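Local coordinates for protein putative transcriptional regulator, LysR family (Vibrio parahaemolyticus, PDB 3OXN) that probably acts as a LysR-family DNA-binding transcription regulator, seen here as its C-terminal regulatory domain, at the interface of chains A and B. Numbering follows the deposited sequence. Chains: chain A/B, Putative transcriptional regulator, LysR family.

Contact 1: the interface of chains A and B. Residues chain A 42, 49-50, 52; chain B 144-146.
A:Tyr42 and A:Phe50 converge on B:Val144, whose backbone carbonyl takes a hydrogen bond from each. The A:Tyr42 phenol OH lies 2.5 Å from B:Val144 O and sits above the carbonyl plane, 49° out of it. The amide N of A:Phe50, 2.7 Å from B:Val144 O, arrives from the opposite face, so the oxygen is gripped between a side chain and a backbone donor. The bonds of A:Phe50 N to B:Val144 O and of B:Arg146 N to A:Phe50 O close a parallel beta bridge between A:Phe50 and B:Leu145, and A:Phe52 N, donating to B:Arg146 O, carries the pairing one step further.

The side chain of B:Leu145 leans from this pairing onto chain A. Its CB passes the A:Tyr42 hydroxyl at the margin of contact, with 4.2 Å between B:Leu145 CB and A:Tyr42 OH. From there CG stands anti to the backbone nitrogen (chi1 172°), which carries the isobutyl group towards the phenylalanines of chain A. The branch CD1 does the touching: it meets the rim of the A:Phe52 ring in the ring plane, 3.5 Å from A:Phe52 CE2. The same methyl rests 3.8 Å from A:Phe50 CB, where it packs on the root of the side chain. One leucine branch thus bridges two residues that alternate along the chain A strand.

B:Val144 adds a second apolar touch, its CG1 methyl lying 3.4 Å from A:Tyr42 CE1. This methyl and the carbonyl both engage the phenol end of the tyrosine, which approaches from the opposite direction and is probably limited in its movement by the pair.

In the fold, A:Tyr42 belongs to the C-terminal part of helix 28-44, and strand 49-54 follows it in sequence. Strand 143-147 of chain B lies alongside that strand, joining the sensing domains of the two copies by main-chain pairing.

Contact 2: the interface of chains A and B. Residues chain A 27, 30-31, 149; chain B 27, 30-31, 148-149.
The start of helix 28-44 in chain A, with A:Asp27 just before it, meets the loop of B:Tyr148 and B:His149, while the loop carrying A:His149 packs on helix 27-31 of chain B. This is a side-chain patch near the two-fold axis of the A–B interface, where equivalent residues of the two copies meet, and it probably helps to hold the pair together. The two histidines lie at its heart. Their rings meet edge-to-face, centroids 4.6 Å apart and planes turned by 68°, although the approach of their CE1 atoms is modelled too close and is doubtful.

A:His149 reaches a carboxylate of the partner: its NE2 lies 3.0 Å from B:Asp27 OD2, a bent hydrogen bond in which ring and carboxylate planes are 58° apart. On the other side of the same imidazole, ND1 makes a weak bond to OD2 of A:Asp27. The ring thus lies between carboxylates of both chains, which could favour its protonated form. The ring of A:His149 is also flanked by B:Gln31, whose CG packs over one face, 3.6 Å from A:His149 CD2. The amide of B:Gln31 is held in turn by a hydrogen bond from its NE2 to B:Asp27 O, a bond that probably helps to position the glutamine against the histidine.

The reciprocal half differs in detail. The approach of B:His149 to A:Asp27 is modelled too closely for a bond to be read from it, and its geometry is doubtful. Selenomethionine A:Met30 is clearer: CG, anti to its own backbone nitrogen (chi1 -153°), lies over the rim of the B:His149 ring, 3.3 Å from B:His149 CD2.

Contact 1: the interface of chains A and B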
# COMPACT_ATOMS: atom_id res chain seq x y z
N TYR A 42 16.86 -12.39 4.14
CA TYR A 42 17.63 -11.86 5.25
C TYR A 42 18.37 -12.96 5.99
O TYR A 42 19.44 -12.74 6.57
CB TYR A 42 16.73 -11.09 6.21
CG TYR A 42 16.54 -9.67 5.77
CD1 TYR A 42 17.53 -8.73 6.01
CD2 TYR A 42 15.41 -9.28 5.07
CE1 TYR A 42 17.38 -7.44 5.60
CE2 TYR A 42 15.24 -7.98 4.66
CZ TYR A 42 16.24 -7.06 4.93
OH TYR A 42 16.10 -5.74 4.53
N SER A 49 20.11 -4.88 2.84
CA SER A 49 19.18 -3.80 3.17
C SER A 49 18.17 -3.57 2.02
O SER A 49 18.54 -3.57 0.85
CB SER A 49 19.97 -2.53 3.45
OG SER A 49 19.13 -1.43 3.77
N PHE A 50 16.90 -3.35 2.36
CA PHE A 50 15.85 -3.23 1.34
C PHE A 50 15.12 -1.89 1.25
O PHE A 50 14.78 -1.27 2.25
CB PHE A 50 14.83 -4.34 1.50
CG PHE A 50 15.16 -5.57 0.74
CD1 PHE A 50 14.89 -5.65 -0.61
CD2 PHE A 50 15.75 -6.64 1.37
CE1 PHE A 50 15.19 -6.78 -1.32
CE2 PHE A 50 16.07 -7.76 0.67
CZ PHE A 50 15.78 -7.83 -0.68
N PHE A 52 11.72 -0.69 -0.65
CA PHE A 52 10.56 -0.91 -1.50
C PHE A 52 9.77 0.37 -1.69
O PHE A 52 9.47 1.08 -0.73
CB PHE A 52 9.65 -1.96 -0.89
CG PHE A 52 10.27 -3.32 -0.81
CD1 PHE A 52 10.31 -4.13 -1.94
CD2 PHE A 52 10.80 -3.78 0.39
CE1 PHE A 52 10.87 -5.39 -1.87
CE2 PHE A 52 11.37 -5.03 0.47
CZ PHE A 52 11.40 -5.84 -0.65
N VAL B 144 17.39 -1.28 7.79
CA VAL B 144 17.38 -2.59 7.14
C VAL B 144 16.28 -2.73 6.10
O VAL B 144 16.46 -3.36 5.06
CB VAL B 144 17.30 -3.72 8.18
CG1 VAL B 144 16.51 -4.89 7.64
CG2 VAL B 144 18.69 -4.15 8.60
N LEU B 145 15.13 -2.15 6.37
CA LEU B 145 14.03 -2.25 5.44
C LEU B 145 13.35 -0.92 5.38
O LEU B 145 13.15 -0.27 6.41
CB LEU B 145 13.03 -3.30 5.91
CG LEU B 145 11.70 -3.42 5.16
CD1 LEU B 145 11.87 -4.18 3.86
CD2 LEU B 145 10.69 -4.12 6.03
N ARG B 146 12.99 -0.51 4.18
CA ARG B 146 12.16 0.67 4.02
C ARG B 146 11.00 0.28 3.10
O ARG B 146 11.20 -0.06 1.93
CB ARG B 146 13.00 1.82 3.47
CG ARG B 146 12.20 2.99 2.94
CD ARG B 146 11.92 4.02 4.01
NE ARG B 146 11.50 5.27 3.39
CZ ARG B 146 12.33 6.08 2.75
NH1 ARG B 146 13.62 5.77 2.66
NH2 ARG B 146 11.88 7.20 2.20

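Contact 2: the interface of chains A and B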
# COMPACT_ATOMS: atom_id res chain seq x y z
N ASP A 27 1.11 -3.31 -5.05
CA ASP A 27 0.60 -3.55 -3.71
C ASP A 27 0.43 -5.02 -3.48
O ASP A 27 0.89 -5.55 -2.48
CB ASP A 27 -0.75 -2.87 -3.51
CG ASP A 27 -1.15 -2.82 -2.05
OD1 ASP A 27 -1.87 -3.73 -1.58
OD2 ASP A 27 -0.74 -1.85 -1.36
N MSE A 30 3.40 -6.62 -2.74
CA MSE A 30 3.97 -6.08 -1.52
C MSE A 30 3.35 -6.70 -0.30
O MSE A 30 3.83 -6.52 0.82
CB MSE A 30 3.76 -4.57 -1.50
CG MSE A 30 4.80 -3.85 -0.69
SE MSE A 30 6.59 -4.36 -1.30
CE MSE A 30 7.46 -4.40 0.46
N GLN A 31 2.26 -7.43 -0.52
CA GLN A 31 1.50 -8.05 0.55
C GLN A 31 1.53 -9.58 0.49
O GLN A 31 1.29 -10.25 1.50
CB GLN A 31 0.05 -7.57 0.51
CG GLN A 31 -0.19 -6.23 1.19
CD GLN A 31 -1.51 -5.59 0.79
OE1 GLN A 31 -1.98 -4.65 1.43
NE2 GLN A 31 -2.12 -6.11 -0.28
N HIS A 149 -4.42 -0.29 -0.92
CA HIS A 149 -4.32 -1.06 0.31
C HIS A 149 -5.75 -1.51 0.52
O HIS A 149 -6.67 -0.81 0.10
CB HIS A 149 -3.83 -0.21 1.48
CG HIS A 149 -2.56 0.53 1.20
ND1 HIS A 149 -1.39 -0.10 0.86
CD2 HIS A 149 -2.28 1.86 1.21
CE1 HIS A 149 -0.44 0.81 0.66
NE2 HIS A 149 -0.96 2.00 0.88
N ASP B 27 0.58 6.32 0.86
CA ASP B 27 0.22 5.02 1.40
C ASP B 27 -0.24 5.19 2.83
O ASP B 27 -1.13 4.47 3.28
CB ASP B 27 1.38 4.03 1.28
CG ASP B 27 1.80 3.81 -0.18
OD1 ASP B 27 2.54 4.66 -0.72
OD2 ASP B 27 1.39 2.78 -0.79
N MSE B 30 -3.77 6.33 3.05
CA MSE B 30 -4.54 5.16 2.66
C MSE B 30 -4.88 4.19 3.78
O MSE B 30 -5.97 3.63 3.79
CB MSE B 30 -3.87 4.43 1.51
CG MSE B 30 -4.28 5.05 0.20
SE MSE B 30 -6.26 5.10 0.11
CE MSE B 30 -6.33 3.59 -1.16
N GLN B 31 -3.97 3.98 4.72
CA GLN B 31 -4.17 2.96 5.74
C GLN B 31 -4.77 3.50 7.02
O GLN B 31 -5.33 2.75 7.83
CB GLN B 31 -2.86 2.22 6.03
CG GLN B 31 -2.05 1.90 4.78
CD GLN B 31 -0.68 1.35 5.09
OE1 GLN B 31 -0.55 0.27 5.69
NE2 GLN B 31 0.37 2.08 4.68
N TYR B 148 6.32 0.52 2.46
CA TYR B 148 5.08 1.27 2.71
C TYR B 148 3.95 0.37 3.18
O TYR B 148 2.79 0.79 3.20
CB TYR B 148 4.64 2.02 1.45
CG TYR B 148 5.48 3.24 1.17
CD1 TYR B 148 5.18 4.46 1.76
CD2 TYR B 148 6.59 3.17 0.35
CE1 TYR B 148 5.95 5.59 1.51
CE2 TYR B 148 7.36 4.29 0.10
CZ TYR B 148 7.04 5.49 0.68
OH TYR B 148 7.81 6.60 0.44
N HIS B 149 4.29 -0.86 3.53
CA HIS B 149 3.33 -1.86 3.97
C HIS B 149 3.98 -2.61 5.10
O HIS B 149 4.96 -3.33 4.88
CB HIS B 149 3.04 -2.83 2.84
CG HIS B 149 2.64 -2.17 1.56
ND1 HIS B 149 1.39 -2.35 0.99
CD2 HIS B 149 3.31 -1.32 0.75
CE1 HIS B 149 1.32 -1.64 -0.12
NE2 HIS B 149 2.46 -1.00 -0.29

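Contact 1 and contact 2 lie about 15 Å apart, measured between the centres of their C-alpha atoms, along one two-fold symmetric interface. Helix 28-44 of chain A spans them, giving its beginning to contact 2 and its later part to contact 1; in chain B, strand 143-147 runs into the loop used by contact 2. Contact 1 recurs with the chains exchanged, whereas contact 2 already brings equivalent residues of both copies together near the axis. Backbone pairing on the flanks and side-chain packing at the middle would suit a dimer of sensing domains, as LysR regulators commonly form, although the deposited assembly alone does not prove it.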